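Local coordinates for protein probable FAD-dependent oxidoreductase PA4991 (Pseudomonas aeruginosa PAO1, PDB 5EZ7) that probably acts as an FAD-dependent oxidoreductase of the DAO family, with one FAD bound per subunit and a physiological substrate that is still unknown, at residues 8-13 / 201-206; 34-39 / 171-176; 39-44 / 378-383. All coordinates share one frame; numbering follows the deposited sequence.

Contact 1: residues 8-13 / 201-206. With FAD (flavin-adenine dinucleotide), chain B.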
loop_
_atom_site.group_PDB
_atom_site.type_symbol
_atom_site.label_atom_id
_atom_site.label_comp_id
_atom_site.label_asym_id
_atom_site.label_seq_id
_atom_site.Cartn_x
_atom_site.Cartn_y
_atom_site.Cartn_z
ATOM N N THR A 8 5.915 19.470 -16.931
ATOM C CA THR A 8 6.263 19.449 -15.503
ATOM C C THR A 8 7.692 18.969 -15.310
ATOM O O THR A 8 8.424 18.760 -16.283
ATOM C CB THR A 8 5.349 18.510 -14.620
ATOM O OG1 THR A 8 5.180 17.221 -15.255
ATOM C CG2 THR A 8 4.045 19.205 -14.274
ATOM N N ASP A 9 8.062 18.777 -14.038
ATOM C CA ASP A 9 9.327 18.210 -13.674
ATOM C C ASP A 9 9.281 16.703 -13.645
ATOM O O ASP A 9 10.092 16.096 -14.311
ATOM C CB ASP A 9 9.805 18.782 -12.335
ATOM C CG ASP A 9 9.969 20.328 -12.378
ATOM O OD1 ASP A 9 10.501 20.880 -13.389
ATOM O OD2 ASP A 9 9.532 20.966 -11.396
ATOM N N ILE A 10 8.405 16.118 -12.815
ATOM C CA ILE A 10 8.302 14.645 -12.687
ATOM C C ILE A 10 6.885 14.209 -13.000
ATOM O O ILE A 10 5.918 14.776 -12.480
ATOM C CB ILE A 10 8.845 14.100 -11.333
ATOM C CG1 ILE A 10 10.365 14.331 -11.254
ATOM C CG2 ILE A 10 8.709 12.587 -11.238
ATOM C CD1 ILE A 10 10.664 15.574 -10.523
ATOM N N LEU A 11 6.784 13.257 -13.913
ATOM C CA LEU A 11 5.536 12.643 -14.329
ATOM C C LEU A 11 5.462 11.235 -13.703
ATOM O O LEU A 11 6.331 10.429 -13.977
ATOM C CB LEU A 11 5.568 12.574 -15.841
ATOM C CG LEU A 11 4.489 11.870 -16.636
ATOM C CD1 LEU A 11 3.074 12.288 -16.268
ATOM C CD2 LEU A 11 4.809 12.119 -18.132
ATOM N N ILE A 12 4.506 10.967 -12.816
ATOM C CA ILE A 12 4.381 9.696 -12.095
ATOM C C ILE A 12 3.213 8.907 -12.741
ATOM O O ILE A 12 2.174 9.499 -13.040
ATOM C CB ILE A 12 4.007 9.911 -10.602
ATOM C CG1 ILE A 12 4.791 11.012 -9.911
ATOM C CG2 ILE A 12 4.140 8.637 -9.755
ATOM C CD1 ILE A 12 6.238 10.844 -9.968
ATOM N N VAL A 13 3.383 7.599 -12.975
ATOM C CA VAL A 13 2.307 6.753 -13.520
ATOM C C VAL A 13 1.948 5.749 -12.433
ATOM O O VAL A 13 2.774 4.923 -12.013
ATOM C CB VAL A 13 2.702 6.024 -14.826
ATOM C CG1 VAL A 13 1.555 5.157 -15.361
ATOM C CG2 VAL A 13 3.115 7.029 -15.891
ATOM N N ARG A 201 11.831 13.779 -15.803
ATOM C CA ARG A 201 11.808 12.327 -15.548
ATOM C C ARG A 201 10.429 11.754 -15.593
ATOM O O ARG A 201 9.481 12.482 -15.436
ATOM C CB ARG A 201 12.389 12.016 -14.163
ATOM C CG ARG A 201 13.867 12.319 -14.049
ATOM C CD ARG A 201 14.706 11.380 -14.898
ATOM N NE ARG A 201 16.137 11.533 -14.651
ATOM C CZ ARG A 201 16.983 12.338 -15.288
ATOM N NH1 ARG A 201 16.600 13.174 -16.254
ATOM N NH2 ARG A 201 18.264 12.294 -14.948
ATOM N N VAL A 202 10.357 10.432 -15.746
ATOM C CA VAL A 202 9.106 9.656 -15.716
ATOM C C VAL A 202 9.326 8.512 -14.721
ATOM O O VAL A 202 10.311 7.741 -14.837
ATOM C CB VAL A 202 8.711 9.076 -17.104
ATOM C CG1 VAL A 202 7.414 8.250 -17.018
ATOM C CG2 VAL A 202 8.525 10.179 -18.125
ATOM N N VAL A 203 8.436 8.429 -13.732
ATOM C CA VAL A 203 8.460 7.380 -12.744
ATOM C C VAL A 203 7.259 6.440 -12.882
ATOM O O VAL A 203 6.086 6.882 -12.844
ATOM C CB VAL A 203 8.434 7.948 -11.329
ATOM C CG1 VAL A 203 8.611 6.811 -10.304
ATOM C CG2 VAL A 203 9.519 9.002 -11.156
ATOM N N LEU A 204 7.555 5.144 -12.971
ATOM C CA LEU A 204 6.519 4.081 -13.005
ATOM C C LEU A 204 6.346 3.446 -11.633
ATOM O O LEU A 204 7.184 2.634 -11.191
ATOM C CB LEU A 204 6.873 3.009 -14.016
ATOM C CG LEU A 204 7.220 3.471 -15.405
ATOM C CD1 LEU A 204 7.442 2.254 -16.282
ATOM C CD2 LEU A 204 6.116 4.330 -15.966
ATOM N N SER A 205 5.267 3.860 -10.951
ATOM C CA SER A 205 4.837 3.297 -9.663
ATOM C C SER A 205 3.439 2.668 -9.843
ATOM O O SER A 205 2.513 2.917 -9.075
ATOM C CB SER A 205 4.819 4.389 -8.590
ATOM O OG SER A 205 4.004 5.456 -9.016
ATOM N N ALA A 206 3.313 1.836 -10.871
ATOM C CA ALA A 206 2.022 1.341 -11.316
ATOM C C ALA A 206 1.715 -0.079 -10.830
ATOM O O ALA A 206 0.771 -0.676 -11.279
ATOM C CB ALA A 206 1.904 1.428 -12.827
HETATM P PA FAD B . -0.657 -0.346 -6.114
HETATM O O1A FAD B . -1.354 -0.005 -4.837
HETATM O O2A FAD B . -0.973 -1.623 -6.841
HETATM O O5B FAD B . -0.867 0.891 -7.085
HETATM C C5B FAD B . -0.554 0.838 -8.463
HETATM C C4B FAD B . -1.474 1.835 -9.134
HETATM O O4B FAD B . -1.086 1.986 -10.510
HETATM C C3B FAD B . -2.934 1.374 -9.088
HETATM O O3B FAD B . -3.765 2.367 -8.484
HETATM C C2B FAD B . -3.272 1.145 -10.549
HETATM O O2B FAD B . -4.625 1.425 -10.902
HETATM C C1B FAD B . -2.273 2.053 -11.271
HETATM N N9A FAD B . -1.970 1.613 -12.638
HETATM C C8A FAD B . -1.727 0.353 -13.039
HETATM N N7A FAD B . -1.495 0.329 -14.363
HETATM C C5A FAD B . -1.579 1.584 -14.819
HETATM C C6A FAD B . -1.445 2.229 -16.133
HETATM N N6A FAD B . -1.151 1.473 -17.200
HETATM N N1A FAD B . -1.600 3.561 -16.212
HETATM C C2A FAD B . -1.888 4.298 -15.123
HETATM N N3A FAD B . -2.031 3.773 -13.888
HETATM C C4A FAD B . -1.893 2.439 -13.686
HETATM N N1 FAD B . 2.223 -3.835 3.185
HETATM C C2 FAD B . 2.424 -3.403 4.449
HETATM O O2 FAD B . 3.404 -2.658 4.686
HETATM N N3 FAD B . 1.609 -3.744 5.462
HETATM C C4 FAD B . 0.552 -4.533 5.291
HETATM O O4 FAD B . -0.197 -4.826 6.244
HETATM C C4X FAD B . 0.267 -5.041 3.945
HETATM N N5 FAD B . -0.787 -5.846 3.711
HETATM C C5X FAD B . -1.045 -6.296 2.470
HETATM C C6 FAD B . -2.152 -7.111 2.269
HETATM C C7 FAD B . -2.456 -7.591 1.011
HETATM C C7M FAD B . -3.666 -8.454 0.817
HETATM C C8 FAD B . -1.602 -7.210 -0.142
HETATM C C8M FAD B . -1.888 -7.692 -1.548
HETATM C C9 FAD B . -0.494 -6.407 0.063
HETATM C C9A FAD B . -0.168 -5.926 1.329
HETATM N N10 FAD B . 0.959 -5.091 1.571
HETATM C C10 FAD B . 1.190 -4.623 2.870
HETATM C "C1'" FAD B . 1.844 -4.666 0.499
HETATM C "C2'" FAD B . 1.286 -3.382 -0.090
HETATM O "O2'" FAD B . -0.133 -3.462 -0.278
HETATM C "C3'" FAD B . 1.982 -3.038 -1.399
HETATM O "O3'" FAD B . 3.402 -3.222 -1.229
HETATM C "C4'" FAD B . 1.702 -1.593 -1.802
HETATM O "O4'" FAD B . 0.355 -1.215 -1.517
HETATM C "C5'" FAD B . 1.945 -1.373 -3.283
HETATM O "O5'" FAD B . 1.823 0.025 -3.574
HETATM P P FAD B . 1.923 0.508 -5.094
HETATM O O1P FAD B . 1.462 1.941 -5.167
HETATM O O2P FAD B . 3.283 0.134 -5.561
HETATM O O3P FAD B . 0.925 -0.491 -5.855
#
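Val-203 reaches back to two isoleucines of the neighbouring parallel strand. Its CG1 is anti to the backbone N (chi1 -174°), which leaves CG2 beside that N, and CG2 meets Ile-10 CG2 at 3.7 Å and Ile-12 CD1 at 3.9 Å; the Ile-12 side chain lies alongside, pointing the same way. On the opposite sheet face Leu-11 runs alongside Val-202, and Leu-204 bends CD2 over to Val-13, 4.0 Å from its CB. Val-13 CG1, anti to the backbone N, turns to the adenine and touches FAD C2A at 3.6 Å. Leu-213 of helix 210-216 covers Val-13 and Leu-204, Leu-190 of strand 186-192 the Leu-11 and Val-202 end.

The backbones are laced in register, from Arg-201 N on Asp-9 O to Val-13 N on Val-203 O at 2.8 Å. Ser-205 N then bonds Val-13 O at 2.9 Å. The Ser-205 hydroxyl has its chief partner in Gly-14 O, while Ala-206 O comes within 3.2 Å of FAD C8A. Strand 10-13 leads into a glycine-rich turn that fits the GxGxxG pattern, and it pairs with 201-204 inside the parallel part of the sheet, as in the Rossmann-like FAD-binding domain of the DAO family.

Contact 2: residues 34-39 / 171-176; sequences VLVESA and SLLAGE. With FAD (flavin-adenine dinucleotide), chain B.
Leu-173 has CG anti to its backbone N (chi1 175°), and CD2 lies between two valines of strand 34-37: 4.1 Å from Val-34 CG1 and 4.0 Å from Val-36 CG2. The side chain lies beside that of Val-36, pointing the same way. On the other face the Leu-172 chain reaches over to Leu-35, CD2 to CB 4.1 Å. Glu-37 also starts anti to its N, but it bends at chi2 (71°), and its carboxylate ends away from strand 172-174, at the adenosine ribose. There OE2 accepts a hydrogen bond from FAD O3B at 2.8 Å. OE1 accepts one from O2B, but this is modelled implausibly short, so its exact geometry is doubtful.

This acidic residue at the end of the second parallel strand, facing both ribose hydroxyls, is the classic signature of a Rossmann-type dinucleotide fold. Two backbone amides steady the carboxylate: Ala-39 N reaches the anti lone pair of OE1 at 2.9 Å, and Gly-15 N of the glycine-rich turn bonds OE2.

Between the strands, Leu-173 N bonds Leu-35 O at 2.8 Å, and Gly-175 N bonds Glu-37 O. Val-36 CG1 lies 4.0 Å from Gly-175 O. Beyond it, Ser-38 CB rests 3.3 Å from Gly-175 O, with its OG against the adenine.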
loop_
_atom_site.group_PDB
_atom_site.type_symbol
_atom_site.label_atom_id
_atom_site.label_comp_id
_atom_site.label_asym_id
_atom_site.label_seq_id
_atom_site.Cartn_x
_atom_site.Cartn_y
_atom_site.Cartn_z
ATOM N N VAL A 34 2.828 15.768 -12.426
ATOM C CA VAL A 34 1.557 15.200 -12.836
ATOM C C VAL A 34 1.556 13.734 -12.412
ATOM O O VAL A 34 2.572 13.037 -12.608
ATOM C CB VAL A 34 1.390 15.298 -14.365
ATOM C CG1 VAL A 34 0.194 14.497 -14.860
ATOM C CG2 VAL A 34 1.217 16.765 -14.780
ATOM N N LEU A 35 0.430 13.263 -11.858
ATOM C CA LEU A 35 0.279 11.857 -11.483
ATOM C C LEU A 35 -0.889 11.285 -12.243
ATOM O O LEU A 35 -2.026 11.747 -12.106
ATOM C CB LEU A 35 0.059 11.702 -9.987
ATOM C CG LEU A 35 0.152 10.270 -9.429
ATOM C CD1 LEU A 35 0.333 10.265 -7.906
ATOM C CD2 LEU A 35 -1.058 9.410 -9.787
ATOM N N VAL A 36 -0.597 10.229 -12.988
ATOM C CA VAL A 36 -1.518 9.652 -13.943
ATOM C C VAL A 36 -1.973 8.331 -13.386
ATOM O O VAL A 36 -1.132 7.507 -13.029
ATOM C CB VAL A 36 -0.832 9.414 -15.318
ATOM C CG1 VAL A 36 -1.801 8.753 -16.296
ATOM C CG2 VAL A 36 -0.371 10.738 -15.901
ATOM N N GLU A 37 -3.289 8.147 -13.314
ATOM C CA GLU A 37 -3.930 6.906 -12.816
ATOM C C GLU A 37 -5.045 6.493 -13.786
ATOM O O GLU A 37 -5.833 7.332 -14.226
ATOM C CB GLU A 37 -4.486 7.138 -11.404
ATOM C CG GLU A 37 -5.501 6.110 -10.946
ATOM C CD GLU A 37 -4.835 4.773 -10.668
ATOM O OE1 GLU A 37 -5.243 3.739 -11.290
ATOM O OE2 GLU A 37 -3.919 4.802 -9.793
ATOM N N SER A 38 -5.082 5.212 -14.123
ATOM C CA SER A 38 -5.960 4.679 -15.173
ATOM C C SER A 38 -7.277 4.123 -14.591
ATOM O O SER A 38 -8.231 3.874 -15.325
ATOM C CB SER A 38 -5.206 3.604 -15.992
ATOM O OG SER A 38 -4.688 2.578 -15.131
ATOM N N ALA A 39 -7.320 3.914 -13.290
ATOM C CA ALA A 39 -8.536 3.459 -12.631
ATOM C C ALA A 39 -8.718 4.314 -11.384
ATOM O O ALA A 39 -8.830 5.506 -11.496
ATOM C CB ALA A 39 -8.479 1.938 -12.305
ATOM N N SER A 171 -2.241 18.081 -9.400
ATOM C CA SER A 171 -1.385 17.176 -10.172
ATOM C C SER A 171 -2.117 15.937 -10.711
ATOM O O SER A 171 -1.612 15.276 -11.615
ATOM C CB SER A 171 -0.140 16.751 -9.355
ATOM O OG SER A 171 -0.444 15.998 -8.193
ATOM N N LEU A 172 -3.294 15.623 -10.171
ATOM C CA LEU A 172 -3.933 14.347 -10.455
ATOM C C LEU A 172 -4.638 14.262 -11.797
ATOM O O LEU A 172 -5.535 15.059 -12.087
ATOM C CB LEU A 172 -4.939 14.025 -9.377
ATOM C CG LEU A 172 -4.400 13.845 -7.979
ATOM C CD1 LEU A 172 -5.599 13.580 -7.065
ATOM C CD2 LEU A 172 -3.379 12.729 -7.924
ATOM N N LEU A 173 -4.293 13.239 -12.574
ATOM C CA LEU A 173 -4.858 13.052 -13.884
ATOM C C LEU A 173 -5.340 11.616 -14.117
ATOM O O LEU A 173 -4.551 10.662 -14.101
ATOM C CB LEU A 173 -3.822 13.424 -14.937
ATOM C CG LEU A 173 -4.230 13.158 -16.389
ATOM C CD1 LEU A 173 -5.439 13.957 -16.852
ATOM C CD2 LEU A 173 -3.035 13.462 -17.251
ATOM N N ALA A 174 -6.637 11.486 -14.378
ATOM C CA ALA A 174 -7.190 10.283 -14.984
ATOM C C ALA A 174 -6.728 10.159 -16.430
ATOM O O ALA A 174 -7.100 10.968 -17.255
ATOM C CB ALA A 174 -8.732 10.289 -14.930
ATOM N N GLY A 175 -5.965 9.118 -16.719
ATOM C CA GLY A 175 -5.574 8.782 -18.077
ATOM C C GLY A 175 -5.481 7.284 -18.279
ATOM O O GLY A 175 -4.908 6.576 -17.469
ATOM N N GLU A 176 -6.055 6.811 -19.366
ATOM C CA GLU A 176 -6.196 5.399 -19.614
ATOM C C GLU A 176 -5.105 4.860 -20.524
ATOM O O GLU A 176 -4.515 3.835 -20.238
ATOM C CB GLU A 176 -7.580 5.101 -20.211
ATOM C CG GLU A 176 -8.689 5.021 -19.161
ATOM C CD GLU A 176 -10.039 4.568 -19.724
ATOM O OE1 GLU A 176 -10.158 4.372 -20.968
ATOM O OE2 GLU A 176 -10.997 4.418 -18.912
HETATM P PA FAD B . -0.657 -0.346 -6.114
HETATM O O1A FAD B . -1.354 -0.005 -4.837
HETATM O O2A FAD B . -0.973 -1.623 -6.841
HETATM O O5B FAD B . -0.867 0.891 -7.085
HETATM C C5B FAD B . -0.554 0.838 -8.463
HETATM C C4B FAD B . -1.474 1.835 -9.134
HETATM O O4B FAD B . -1.086 1.986 -10.510
HETATM C C3B FAD B . -2.934 1.374 -9.088
HETATM O O3B FAD B . -3.765 2.367 -8.484
HETATM C C2B FAD B . -3.272 1.145 -10.549
HETATM O O2B FAD B . -4.625 1.425 -10.902
HETATM C C1B FAD B . -2.273 2.053 -11.271
HETATM N N9A FAD B . -1.970 1.613 -12.638
HETATM C C8A FAD B . -1.727 0.353 -13.039
HETATM N N7A FAD B . -1.495 0.329 -14.363
HETATM C C5A FAD B . -1.579 1.584 -14.819
HETATM C C6A FAD B . -1.445 2.229 -16.133
HETATM N N6A FAD B . -1.151 1.473 -17.200
HETATM N N1A FAD B . -1.600 3.561 -16.212
HETATM C C2A FAD B . -1.888 4.298 -15.123
HETATM N N3A FAD B . -2.031 3.773 -13.888
HETATM C C4A FAD B . -1.893 2.439 -13.686
HETATM N N1 FAD B . 2.223 -3.835 3.185
HETATM C C2 FAD B . 2.424 -3.403 4.449
HETATM O O2 FAD B . 3.404 -2.658 4.686
HETATM N N3 FAD B . 1.609 -3.744 5.462
HETATM C C4 FAD B . 0.552 -4.533 5.291
HETATM O O4 FAD B . -0.197 -4.826 6.244
HETATM C C4X FAD B . 0.267 -5.041 3.945
HETATM N N5 FAD B . -0.787 -5.846 3.711
HETATM C C5X FAD B . -1.045 -6.296 2.470
HETATM C C6 FAD B . -2.152 -7.111 2.269
HETATM C C7 FAD B . -2.456 -7.591 1.011
HETATM C C7M FAD B . -3.666 -8.454 0.817
HETATM C C8 FAD B . -1.602 -7.210 -0.142
HETATM C C8M FAD B . -1.888 -7.692 -1.548
HETATM C C9 FAD B . -0.494 -6.407 0.063
HETATM C C9A FAD B . -0.168 -5.926 1.329
HETATM N N10 FAD B . 0.959 -5.091 1.571
HETATM C C10 FAD B . 1.190 -4.623 2.870
HETATM C "C1'" FAD B . 1.844 -4.666 0.499
HETATM C "C2'" FAD B . 1.286 -3.382 -0.090
HETATM O "O2'" FAD B . -0.133 -3.462 -0.278
HETATM C "C3'" FAD B . 1.982 -3.038 -1.399
HETATM O "O3'" FAD B . 3.402 -3.222 -1.229
HETATM C "C4'" FAD B . 1.702 -1.593 -1.802
HETATM O "O4'" FAD B . 0.355 -1.215 -1.517
HETATM C "C5'" FAD B . 1.945 -1.373 -3.283
HETATM O "O5'" FAD B . 1.823 0.025 -3.574
HETATM P P FAD B . 1.923 0.508 -5.094
HETATM O O1P FAD B . 1.462 1.941 -5.167
HETATM O O2P FAD B . 3.283 0.134 -5.561
HETATM O O3P FAD B . 0.925 -0.491 -5.855
#

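Contact 3: residues 39-44 / 378-383. With FAD (flavin-adenine dinucleotide), chain B.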
loop_
_atom_site.group_PDB
_atom_site.type_symbol
_atom_site.label_atom_id
_atom_site.label_comp_id
_atom_site.label_asym_id
_atom_site.label_seq_id
_atom_site.Cartn_x
_atom_site.Cartn_y
_atom_site.Cartn_z
ATOM N N ALA A 39 -7.320 3.914 -13.290
ATOM C CA ALA A 39 -8.536 3.459 -12.631
ATOM C C ALA A 39 -8.718 4.314 -11.384
ATOM O O ALA A 39 -8.830 5.506 -11.496
ATOM C CB ALA A 39 -8.479 1.938 -12.305
ATOM N N SER A 40 -8.729 3.728 -10.201
ATOM C CA SER A 40 -9.031 4.495 -9.023
ATOM C C SER A 40 -7.830 4.523 -8.104
ATOM O O SER A 40 -7.073 3.546 -8.000
ATOM C CB SER A 40 -10.270 3.932 -8.354
ATOM O OG SER A 40 -10.062 2.605 -7.956
ATOM N N LEU A 41 -7.627 5.664 -7.474
ATOM C CA LEU A 41 -6.502 5.843 -6.588
ATOM C C LEU A 41 -6.592 4.899 -5.385
ATOM O O LEU A 41 -7.638 4.776 -4.759
ATOM C CB LEU A 41 -6.471 7.257 -6.040
ATOM C CG LEU A 41 -6.427 8.431 -6.972
ATOM C CD1 LEU A 41 -6.794 9.685 -6.199
ATOM C CD2 LEU A 41 -5.061 8.508 -7.588
ATOM N N GLY A 42 -5.468 4.283 -5.065
ATOM C CA GLY A 42 -5.410 3.229 -4.050
ATOM C C GLY A 42 -6.011 1.880 -4.466
ATOM O O GLY A 42 -6.033 0.957 -3.659
ATOM N N GLY A 43 -6.465 1.743 -5.707
ATOM C CA GLY A 43 -7.344 0.636 -6.106
ATOM C C GLY A 43 -6.675 -0.678 -6.554
ATOM O O GLY A 43 -7.363 -1.645 -6.921
ATOM N N GLY A 44 -5.351 -0.731 -6.554
ATOM C CA GLY A 44 -4.660 -2.006 -6.795
ATOM C C GLY A 44 -4.473 -2.616 -5.417
ATOM O O GLY A 44 -5.436 -2.829 -4.675
ATOM N N PRO A 378 -9.224 15.957 -16.040
ATOM C CA PRO A 378 -10.092 14.913 -15.505
ATOM C C PRO A 378 -9.379 14.168 -14.341
ATOM O O PRO A 378 -8.171 13.954 -14.376
ATOM C CB PRO A 378 -10.367 14.008 -16.713
ATOM C CG PRO A 378 -9.328 14.336 -17.730
ATOM C CD PRO A 378 -8.936 15.760 -17.480
ATOM N N ARG A 379 -10.135 13.864 -13.291
ATOM C CA ARG A 379 -9.560 13.420 -12.045
ATOM C C ARG A 379 -9.905 11.967 -11.805
ATOM O O ARG A 379 -11.033 11.536 -12.047
ATOM C CB ARG A 379 -10.038 14.271 -10.884
ATOM C CG ARG A 379 -9.800 15.747 -11.131
ATOM C CD ARG A 379 -9.923 16.553 -9.861
ATOM N NE ARG A 379 -8.593 16.889 -9.386
ATOM C CZ ARG A 379 -8.073 16.597 -8.195
ATOM N NH1 ARG A 379 -8.758 15.953 -7.241
ATOM N NH2 ARG A 379 -6.823 16.979 -7.957
ATOM N N PRO A 380 -8.919 11.194 -11.356
ATOM C CA PRO A 380 -9.218 9.800 -11.027
ATOM C C PRO A 380 -10.134 9.704 -9.775
ATOM O O PRO A 380 -10.097 10.595 -8.929
ATOM C CB PRO A 380 -7.832 9.189 -10.776
ATOM C CG PRO A 380 -6.980 10.333 -10.348
ATOM C CD PRO A 380 -7.567 11.600 -10.950
ATOM N N PRO A 381 -10.993 8.670 -9.708
ATOM C CA PRO A 381 -11.745 8.438 -8.483
ATOM C C PRO A 381 -10.918 7.729 -7.404
ATOM O O PRO A 381 -9.911 7.148 -7.704
ATOM C CB PRO A 381 -12.930 7.578 -8.957
ATOM C CG PRO A 381 -12.504 6.958 -10.238
ATOM C CD PRO A 381 -11.380 7.745 -10.797
ATOM N N LEU A 382 -11.380 7.784 -6.161
ATOM C CA LEU A 382 -10.856 6.984 -5.075
ATOM C C LEU A 382 -11.487 5.622 -5.016
ATOM O O LEU A 382 -12.659 5.463 -5.303
ATOM C CB LEU A 382 -11.102 7.660 -3.734
ATOM C CG LEU A 382 -10.352 8.967 -3.522
ATOM C CD1 LEU A 382 -10.907 9.626 -2.271
ATOM C CD2 LEU A 382 -8.889 8.699 -3.276
ATOM N N ALA A 383 -10.687 4.637 -4.632
ATOM C CA ALA A 383 -11.155 3.267 -4.482
ATOM C C ALA A 383 -11.883 3.089 -3.148
ATOM O O ALA A 383 -11.519 3.702 -2.146
ATOM C CB ALA A 383 -9.992 2.299 -4.544
HETATM P PA FAD B . -0.657 -0.346 -6.114
HETATM O O1A FAD B . -1.354 -0.005 -4.837
HETATM O O2A FAD B . -0.973 -1.623 -6.841
HETATM O O5B FAD B . -0.867 0.891 -7.085
HETATM C C5B FAD B . -0.554 0.838 -8.463
HETATM C C4B FAD B . -1.474 1.835 -9.134
HETATM O O4B FAD B . -1.086 1.986 -10.510
HETATM C C3B FAD B . -2.934 1.374 -9.088
HETATM O O3B FAD B . -3.765 2.367 -8.484
HETATM C C2B FAD B . -3.272 1.145 -10.549
HETATM O O2B FAD B . -4.625 1.425 -10.902
HETATM C C1B FAD B . -2.273 2.053 -11.271
HETATM N N9A FAD B . -1.970 1.613 -12.638
HETATM C C8A FAD B . -1.727 0.353 -13.039
HETATM N N7A FAD B . -1.495 0.329 -14.363
HETATM C C5A FAD B . -1.579 1.584 -14.819
HETATM C C6A FAD B . -1.445 2.229 -16.133
HETATM N N6A FAD B . -1.151 1.473 -17.200
HETATM N N1A FAD B . -1.600 3.561 -16.212
HETATM C C2A FAD B . -1.888 4.298 -15.123
HETATM N N3A FAD B . -2.031 3.773 -13.888
HETATM C C4A FAD B . -1.893 2.439 -13.686
HETATM N N1 FAD B . 2.223 -3.835 3.185
HETATM C C2 FAD B . 2.424 -3.403 4.449
HETATM O O2 FAD B . 3.404 -2.658 4.686
HETATM N N3 FAD B . 1.609 -3.744 5.462
HETATM C C4 FAD B . 0.552 -4.533 5.291
HETATM O O4 FAD B . -0.197 -4.826 6.244
HETATM C C4X FAD B . 0.267 -5.041 3.945
HETATM N N5 FAD B . -0.787 -5.846 3.711
HETATM C C5X FAD B . -1.045 -6.296 2.470
HETATM C C6 FAD B . -2.152 -7.111 2.269
HETATM C C7 FAD B . -2.456 -7.591 1.011
HETATM C C7M FAD B . -3.666 -8.454 0.817
HETATM C C8 FAD B . -1.602 -7.210 -0.142
HETATM C C8M FAD B . -1.888 -7.692 -1.548
HETATM C C9 FAD B . -0.494 -6.407 0.063
HETATM C C9A FAD B . -0.168 -5.926 1.329
HETATM N N10 FAD B . 0.959 -5.091 1.571
HETATM C C10 FAD B . 1.190 -4.623 2.870
HETATM C "C1'" FAD B . 1.844 -4.666 0.499
HETATM C "C2'" FAD B . 1.286 -3.382 -0.090
HETATM O "O2'" FAD B . -0.133 -3.462 -0.278
HETATM C "C3'" FAD B . 1.982 -3.038 -1.399
HETATM O "O3'" FAD B . 3.402 -3.222 -1.229
HETATM C "C4'" FAD B . 1.702 -1.593 -1.802
HETATM O "O4'" FAD B . 0.355 -1.215 -1.517
HETATM C "C5'" FAD B . 1.945 -1.373 -3.283
HETATM O "O5'" FAD B . 1.823 0.025 -3.574
HETATM P P FAD B . 1.923 0.508 -5.094
HETATM O O1P FAD B . 1.462 1.941 -5.167
HETATM O O2P FAD B . 3.283 0.134 -5.561
HETATM O O3P FAD B . 0.925 -0.491 -5.855
#
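Leu-41 packs on Pro-380, and these two make the buried part of the contact; Leu-382 covers Leu-41 from the exposed side. CG of Leu-41 is anti to the carbonyl carbon (chi1 -57°), which brings it near Pro-380 CG. CD2 meets Pro-380 CG at 3.8 Å, CD1 meets Leu-382 CD2 at 3.7 Å, and both neighbours approach at a slant. Helix 157-168 closes in from beyond, Ala-165 touching Leu-41 and Ile-161 touching Leu-382. The main chain of Leu-41 is held at both ends of the residue, its N donating to Pro-381 O at 2.7 Å and its O accepting from Ala-383 N at 3.1 Å, which makes a single backbone bridge between two irregular segments.

Toward solvent the fit is sparser. Pro-381 is exposed, and its ring touches Ala-39 O through CD at 3.5 Å. Leu-382 starts out away from segment 39-44 and only its end turns back, while Ala-39 stands at the margin.

On the cofactor side, a type II turn from Ser-40 to Gly-43 bends the chain, closed by Gly-43 N on Ser-40 O. Ala-383 CB sits against this turn, 3.4 Å from Ser-40 OG and 3.5 Å from Gly-43 CA. Gly-42 takes a positive phi of 73°, and Gly-44 CA lies 3.7 Å from FAD O2A. The chemistry is therefore apolar contact plus two backbone bonds, with no charged pair across it: segment 378-383 packs against the turn, and Ser-40 O and Gly-44 CA lie near the FAD ribose and pyrophosphate.

How the contacts relate
Contacts 1 and 2 are two pairings in one sheet, whose order runs 172-174, 33-37, 10-13, 201-204; their centres lie 11 Å apart. The 33-37/10-13 pairing separates and joins them, with Ile-12 N 2.8 Å from Val-34 O and Ile-12 O 2.9 Å from Val-36 N, both probable hydrogen bonds. Contact 3 continues from contact 2 through Ala-39, and its segment 378-383 runs along the outer strand, where Ala-174 N and Pro-378 O, 2.9 Å apart, probably bond. Contacts 1 and 3 do not touch, their nearest atoms being about 7 Å apart, yet all three reach FAD: contact 1 mainly at the adenine, contact 2 at adenine and ribose, contact 3 at ribose and pyrophosphate.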